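Local coordinates for protein 432aa long hypothetical deoxyribodipyrimidine photolyase (PDB 2E0I) that probably repairs ultraviolet-damaged DNA as a light-driven deoxyribodipyrimidine photolyase, binding two FAD molecules, one of them a likely light-harvesting cofactor, at residues A[181-185]-A[300-306]; A[55-59]-A[174-178]. Residues are numbered along the deposited sequence.

Contact 1: A[181-185]-A[300-306]; sequences ESPLF and MLNSTGY. With FAD (flavin-adenine dinucleotide), chain E.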
loop_
_atom_site.group_PDB
_atom_site.type_symbol
_atom_site.label_atom_id
_atom_site.label_comp_id
_atom_site.label_asym_id
_atom_site.label_seq_id
_atom_site.Cartn_x
_atom_site.Cartn_y
_atom_site.Cartn_z
ATOM N N GLU A 181 -13.755 4.134 9.442
ATOM C CA GLU A 181 -13.378 4.707 8.148
ATOM C C GLU A 181 -12.436 5.909 8.233
ATOM O O GLU A 181 -12.487 6.685 9.181
ATOM C CB GLU A 181 -14.641 5.123 7.382
ATOM C CG GLU A 181 -15.630 3.984 7.135
ATOM C CD GLU A 181 -16.784 4.381 6.217
ATOM O OE1 GLU A 181 -16.522 4.959 5.132
ATOM O OE2 GLU A 181 -17.955 4.105 6.572
ATOM N N SER A 182 -11.570 6.060 7.239
ATOM C CA SER A 182 -10.663 7.197 7.207
ATOM C C SER A 182 -11.473 8.432 6.853
ATOM O O SER A 182 -12.251 8.429 5.895
ATOM C CB SER A 182 -9.581 7.018 6.140
ATOM O OG SER A 182 -8.855 8.226 5.946
ATOM N N PRO A 183 -11.302 9.514 7.619
ATOM C CA PRO A 183 -12.058 10.728 7.315
ATOM C C PRO A 183 -11.552 11.340 6.016
ATOM O O PRO A 183 -12.164 12.252 5.460
ATOM C CB PRO A 183 -11.751 11.622 8.509
ATOM C CG PRO A 183 -10.338 11.247 8.843
ATOM C CD PRO A 183 -10.389 9.734 8.758
ATOM N N LEU A 184 -10.440 10.813 5.526
ATOM C CA LEU A 184 -9.801 11.345 4.337
ATOM C C LEU A 184 -10.094 10.646 3.000
ATOM O O LEU A 184 -9.770 11.178 1.935
ATOM C CB LEU A 184 -8.301 11.385 4.616
ATOM C CG LEU A 184 -7.364 12.002 3.604
ATOM C CD1 LEU A 184 -7.881 13.378 3.213
ATOM C CD2 LEU A 184 -5.963 12.066 4.209
ATOM N N PHE A 185 -10.700 9.465 3.051
ATOM C CA PHE A 185 -11.017 8.716 1.835
ATOM C C PHE A 185 -12.407 8.134 1.943
ATOM O O PHE A 185 -12.933 7.960 3.041
ATOM C CB PHE A 185 -10.045 7.544 1.618
ATOM C CG PHE A 185 -8.612 7.950 1.495
ATOM C CD1 PHE A 185 -7.844 8.158 2.629
ATOM C CD2 PHE A 185 -8.044 8.163 0.241
ATOM C CE1 PHE A 185 -6.528 8.580 2.523
ATOM C CE2 PHE A 185 -6.727 8.586 0.116
ATOM C CZ PHE A 185 -5.966 8.796 1.258
ATOM N N MET A 300 -0.985 12.190 12.456
ATOM C CA MET A 300 -1.842 12.240 11.289
ATOM C C MET A 300 -2.128 10.813 10.834
ATOM O O MET A 300 -3.284 10.407 10.723
ATOM C CB MET A 300 -1.194 13.009 10.145
ATOM C CG MET A 300 -2.134 13.112 8.959
ATOM S SD MET A 300 -1.495 13.940 7.501
ATOM C CE MET A 300 -2.775 13.483 6.341
ATOM N N LEU A 301 -1.065 10.053 10.580
ATOM C CA LEU A 301 -1.198 8.670 10.146
ATOM C C LEU A 301 -2.184 7.913 11.031
ATOM O O LEU A 301 -3.048 7.207 10.527
ATOM C CB LEU A 301 0.174 7.974 10.176
ATOM C CG LEU A 301 0.208 6.436 10.211
ATOM C CD1 LEU A 301 -0.350 5.877 8.913
ATOM C CD2 LEU A 301 1.636 5.946 10.437
ATOM N N ASN A 302 -2.072 8.068 12.348
ATOM C CA ASN A 302 -2.963 7.340 13.248
ATOM C C ASN A 302 -4.441 7.658 13.098
ATOM O O ASN A 302 -5.286 6.770 13.146
ATOM C CB ASN A 302 -2.552 7.539 14.714
ATOM C CG ASN A 302 -1.244 6.829 15.060
ATOM O OD1 ASN A 302 -1.044 5.667 14.707
ATOM N ND2 ASN A 302 -0.351 7.525 15.766
ATOM N N SER A 303 -4.769 8.920 12.901
ATOM C CA SER A 303 -6.162 9.272 12.788
ATOM C C SER A 303 -6.644 9.286 11.364
ATOM O O SER A 303 -7.838 9.243 11.117
ATOM C CB SER A 303 -6.398 10.635 13.392
ATOM O OG SER A 303 -5.787 11.595 12.570
ATOM N N THR A 304 -5.726 9.327 10.418
ATOM C CA THR A 304 -6.130 9.381 9.030
ATOM C C THR A 304 -5.781 8.137 8.199
ATOM O O THR A 304 -6.470 7.818 7.224
ATOM C CB THR A 304 -5.523 10.623 8.384
ATOM O OG1 THR A 304 -6.164 10.858 7.137
ATOM C CG2 THR A 304 -4.055 10.426 8.127
ATOM N N GLY A 305 -4.714 7.442 8.588
ATOM C CA GLY A 305 -4.280 6.264 7.855
ATOM C C GLY A 305 -3.498 6.635 6.604
ATOM O O GLY A 305 -3.291 5.812 5.711
ATOM N N TYR A 306 -3.050 7.886 6.552
ATOM C CA TYR A 306 -2.302 8.393 5.412
ATOM C C TYR A 306 -1.305 9.491 5.812
ATOM O O TYR A 306 -1.511 10.198 6.786
ATOM C CB TYR A 306 -3.284 8.954 4.367
ATOM C CG TYR A 306 -2.609 9.691 3.232
ATOM C CD1 TYR A 306 -2.231 9.028 2.060
ATOM C CD2 TYR A 306 -2.249 11.034 3.371
ATOM C CE1 TYR A 306 -1.505 9.682 1.058
ATOM C CE2 TYR A 306 -1.521 11.696 2.381
ATOM C CZ TYR A 306 -1.149 11.016 1.233
ATOM O OH TYR A 306 -0.386 11.670 0.287
HETATM P PA FAD E . 1.966 11.148 -4.424
HETATM O O1A FAD E . 0.832 12.023 -4.798
HETATM O O2A FAD E . 3.393 11.531 -4.492
HETATM O O5B FAD E . 1.893 10.246 -5.756
HETATM C C5B FAD E . 3.036 9.549 -6.258
HETATM C C4B FAD E . 2.638 8.136 -6.689
HETATM O O4B FAD E . 3.768 7.400 -7.185
HETATM C C3B FAD E . 2.097 7.366 -5.483
HETATM O O3B FAD E . 0.671 7.469 -5.476
HETATM C C2B FAD E . 2.478 5.938 -5.867
HETATM O O2B FAD E . 1.603 5.463 -6.892
HETATM C C1B FAD E . 3.877 6.176 -6.436
HETATM N N9A FAD E . 4.889 6.346 -5.366
HETATM C C8A FAD E . 5.348 7.494 -4.872
HETATM N N7A FAD E . 6.316 7.246 -3.992
HETATM C C5A FAD E . 6.475 5.928 -3.920
HETATM C C6A FAD E . 7.305 5.077 -3.198
HETATM N N6A FAD E . 8.216 5.562 -2.361
HETATM N N1A FAD E . 7.182 3.752 -3.363
HETATM C C2A FAD E . 6.295 3.237 -4.198
HETATM N N3A FAD E . 5.494 4.016 -4.904
HETATM C C4A FAD E . 5.558 5.351 -4.790
HETATM N N1 FAD E . 2.847 3.248 -0.713
HETATM C C2 FAD E . 1.774 2.349 -0.767
HETATM O O2 FAD E . 0.949 2.412 -1.675
HETATM N N3 FAD E . 1.604 1.404 0.252
HETATM C C4 FAD E . 2.507 1.373 1.322
HETATM O O4 FAD E . 2.392 0.506 2.186
HETATM C C4X FAD E . 3.560 2.279 1.378
HETATM N N5 FAD E . 4.401 2.291 2.497
HETATM C C5X FAD E . 5.479 3.183 2.559
HETATM C C6 FAD E . 6.311 3.164 3.675
HETATM C C7 FAD E . 7.405 4.020 3.734
HETATM C C7M FAD E . 8.321 3.957 4.959
HETATM C C8 FAD E . 7.661 4.897 2.681
HETATM C C8M FAD E . 8.873 5.830 2.706
HETATM C C9 FAD E . 6.822 4.909 1.571
HETATM C C9A FAD E . 5.728 4.049 1.495
HETATM N N10 FAD E . 4.885 4.036 0.369
HETATM C C10 FAD E . 3.744 3.217 0.364
HETATM C "C1'" FAD E . 5.173 4.913 -0.794
HETATM C "C2'" FAD E . 4.551 6.312 -0.815
HETATM O "O2'" FAD E . 4.858 7.015 0.392
HETATM C "C3'" FAD E . 3.036 6.277 -1.033
HETATM O "O3'" FAD E . 2.746 5.528 -2.216
HETATM C "C4'" FAD E . 2.466 7.688 -1.203
HETATM O "O4'" FAD E . 2.780 8.488 -0.059
HETATM C "C5'" FAD E . 0.948 7.648 -1.389
HETATM O "O5'" FAD E . 0.400 8.970 -1.447
HETATM P P FAD E . 0.114 9.704 -2.851
HETATM O O1P FAD E . -0.651 8.770 -3.707
HETATM O O2P FAD E . -0.487 11.020 -2.540
HETATM O O3P FAD E . 1.589 9.899 -3.475
#
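A type I beta turn, Ser182 to Phe185, sits on the C-terminal end of helix 292-304 where the photolyase chain turns into its FAD pocket. The turn belongs to the long linker that follows helix 140-147. Backbones come closest at Ser182 and Thr304, whose CA atoms are 5.4 Å apart. Ser182 OG donates to the carbonyl of Thr304 (OG to O 2.7 Å), an acceptor at the helix end, and accepts from Leu184 N (3.1 Å), forming an ST turn; one hydroxyl thus braces its own loop and ties it to the helix. Pro183 lies over the last helical turn, with its CD 3.5 Å from Ser303 O. Leu184 is the main bump: its CD2 enters a hollow lined by Thr304 OG1 (3.2 Å), Tyr306 CD2 (3.9 Å) and Met300 CE (4.1 Å). Phe185 fits next to it, its ring edge meeting Tyr306 CB (CE1 to CB 3.8 Å), while the two rings lie obliquely, centroids 5.8 Å apart. The helix ends at Thr304; Gly305, with positive phi, leaves the helical conformation, and the chain then runs extended through Tyr306. Arg215 also touches Leu184 and Tyr306, and Phe53 of helix 48-66 packs on Phe185. Beyond this largely apolar patch the tyrosine ring reaches the cofactor, and Tyr306 OH donates a hydrogen bond to FAD O2P at 2.9 Å.

Contact 2: A[55-59]-A[174-178]; sequences INSLL and LLTFK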
loop_
_atom_site.group_PDB
_atom_site.type_symbol
_atom_site.label_atom_id
_atom_site.label_comp_id
_atom_site.label_asym_id
_atom_site.label_seq_id
_atom_site.Cartn_x
_atom_site.Cartn_y
_atom_site.Cartn_z
ATOM N N ILE A 55 -13.941 -2.343 1.606
ATOM C CA ILE A 55 -15.371 -2.601 1.711
ATOM C C ILE A 55 -16.157 -1.511 0.939
ATOM O O ILE A 55 -17.062 -1.809 0.157
ATOM C CB ILE A 55 -15.836 -2.577 3.189
ATOM C CG1 ILE A 55 -14.931 -3.456 4.061
ATOM C CG2 ILE A 55 -17.275 -3.061 3.283
ATOM C CD1 ILE A 55 -15.107 -4.927 3.830
ATOM N N ASN A 56 -15.828 -0.245 1.166
ATOM C CA ASN A 56 -16.521 0.812 0.443
ATOM C C ASN A 56 -16.348 0.633 -1.069
ATOM O O ASN A 56 -17.301 0.785 -1.838
ATOM C CB ASN A 56 -16.009 2.189 0.860
ATOM C CG ASN A 56 -16.559 2.629 2.195
ATOM O OD1 ASN A 56 -17.701 2.315 2.539
ATOM N ND2 ASN A 56 -15.758 3.376 2.956
ATOM N N SER A 57 -15.132 0.307 -1.495
ATOM C CA SER A 57 -14.879 0.100 -2.907
ATOM C C SER A 57 -15.662 -1.107 -3.394
ATOM O O SER A 57 -16.131 -1.126 -4.527
ATOM C CB SER A 57 -13.391 -0.098 -3.145
ATOM O OG SER A 57 -12.672 1.039 -2.694
ATOM N N LEU A 58 -15.806 -2.115 -2.537
ATOM C CA LEU A 58 -16.576 -3.308 -2.884
ATOM C C LEU A 58 -18.063 -2.955 -2.990
ATOM O O LEU A 58 -18.781 -3.524 -3.822
ATOM C CB LEU A 58 -16.368 -4.416 -1.842
ATOM C CG LEU A 58 -15.053 -5.194 -1.958
ATOM C CD1 LEU A 58 -14.871 -6.125 -0.773
ATOM C CD2 LEU A 58 -15.059 -5.983 -3.264
ATOM N N LEU A 59 -18.527 -2.023 -2.155
ATOM C CA LEU A 59 -19.925 -1.598 -2.211
ATOM C C LEU A 59 -20.174 -0.886 -3.535
ATOM O O LEU A 59 -21.181 -1.146 -4.201
ATOM C CB LEU A 59 -20.273 -0.654 -1.053
ATOM C CG LEU A 59 -20.310 -1.295 0.337
ATOM C CD1 LEU A 59 -20.513 -0.234 1.391
ATOM C CD2 LEU A 59 -21.406 -2.339 0.402
ATOM N N LEU A 174 -20.343 -7.970 4.224
ATOM C CA LEU A 174 -19.049 -7.340 4.449
ATOM C C LEU A 174 -19.053 -6.173 5.435
ATOM O O LEU A 174 -17.995 -5.809 5.964
ATOM C CB LEU A 174 -18.442 -6.904 3.113
ATOM C CG LEU A 174 -18.108 -8.061 2.163
ATOM C CD1 LEU A 174 -17.683 -7.509 0.829
ATOM C CD2 LEU A 174 -17.019 -8.937 2.755
ATOM N N LEU A 175 -20.229 -5.605 5.703
ATOM C CA LEU A 175 -20.330 -4.481 6.630
ATOM C C LEU A 175 -19.840 -4.788 8.058
ATOM O O LEU A 175 -19.523 -3.878 8.828
ATOM C CB LEU A 175 -21.766 -3.936 6.671
ATOM C CG LEU A 175 -22.205 -2.975 5.556
ATOM C CD1 LEU A 175 -20.997 -2.172 5.083
ATOM C CD2 LEU A 175 -22.793 -3.732 4.384
ATOM N N THR A 176 -19.761 -6.063 8.409
ATOM C CA THR A 176 -19.293 -6.441 9.740
ATOM C C THR A 176 -17.853 -6.028 9.941
ATOM O O THR A 176 -17.458 -5.645 11.041
ATOM C CB THR A 176 -19.302 -7.944 9.950
ATOM O OG1 THR A 176 -20.556 -8.483 9.504
ATOM C CG2 THR A 176 -19.081 -8.260 11.423
ATOM N N PHE A 177 -17.075 -6.134 8.868
ATOM C CA PHE A 177 -15.657 -5.825 8.896
ATOM C C PHE A 177 -15.323 -4.351 8.786
ATOM O O PHE A 177 -14.196 -3.955 9.071
ATOM C CB PHE A 177 -14.954 -6.598 7.784
ATOM C CG PHE A 177 -15.147 -8.082 7.873
ATOM C CD1 PHE A 177 -14.563 -8.814 8.908
ATOM C CD2 PHE A 177 -15.931 -8.750 6.938
ATOM C CE1 PHE A 177 -14.762 -10.190 9.008
ATOM C CE2 PHE A 177 -16.135 -10.117 7.028
ATOM C CZ PHE A 177 -15.550 -10.841 8.064
ATOM N N LYS A 178 -16.285 -3.537 8.359
ATOM C CA LYS A 178 -16.048 -2.102 8.239
ATOM C C LYS A 178 -16.299 -1.537 9.629
ATOM O O LYS A 178 -17.451 -1.379 10.044
ATOM C CB LYS A 178 -17.003 -1.481 7.217
ATOM C CG LYS A 178 -16.602 -0.070 6.815
ATOM C CD LYS A 178 -17.411 0.474 5.654
ATOM C CE LYS A 178 -18.797 0.865 6.092
ATOM N NZ LYS A 178 -19.504 1.628 5.026
#
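Ile55 forms the apolar centre, pointing from helix 48-66 into the short 3-10 turn around residues 175-176. Its CD1 lies 3.9 Å from Leu174 CB and 4.3 Å from Phe177 CB, and its CG2 is 4.2 Å from Leu175 CD1, so one branched side chain meets three residues of the turn. One helical turn further on, Leu59 CD1 touches Leu175 CD1 at 4.2 Å, and Leu58 CD1 meets Leu174 CD1 at 3.5 Å. Leu58 and Leu174 also pack on Phe33 of strand 28-35, which joins this patch to the parallel sheet of the Rossmann-like N-terminal domain. Farther out, the aliphatic part of Lys178 lies along the helix, its CD 4.2 Å from Ile55 CB, and carries the amine to the polar edge. There Lys178 NZ donates to Asn56 OD1 at 3.1 Å. Glu181 completes the edge: it accepts from Asn56 ND2 and forms a long, weak ion pair with Lys178 NZ. Leucine and isoleucine contacts thus supply most of the contact, while the lysine serves both sides, its methylenes extending the apolar surface and its amine fastening the linker to the helix through a neutral amide.

Following the chain from the N terminus, helix 48-66 is the first element to take part in a contact. Contact 2 closes a loop of 114 residues, holding sheet strands and helices of the N-terminal domain, when 174-178 returns to that helix. After an interval of just two residues the linker reaches 181-185 and opens contact 1, whose equally long loop contains helices and no strand and closes at the end of helix 292-304. The loops therefore run in series, neither nested nor crossed. The centres of contacts 1 and 2 are about 17 Å apart, yet the contacts touch where Glu181 OE1 meets Asn56 ND2 at 2.8 Å, probably a hydrogen bond. Together they pin one linker first to the alpha/beta domain, then to the helical FAD-binding domain.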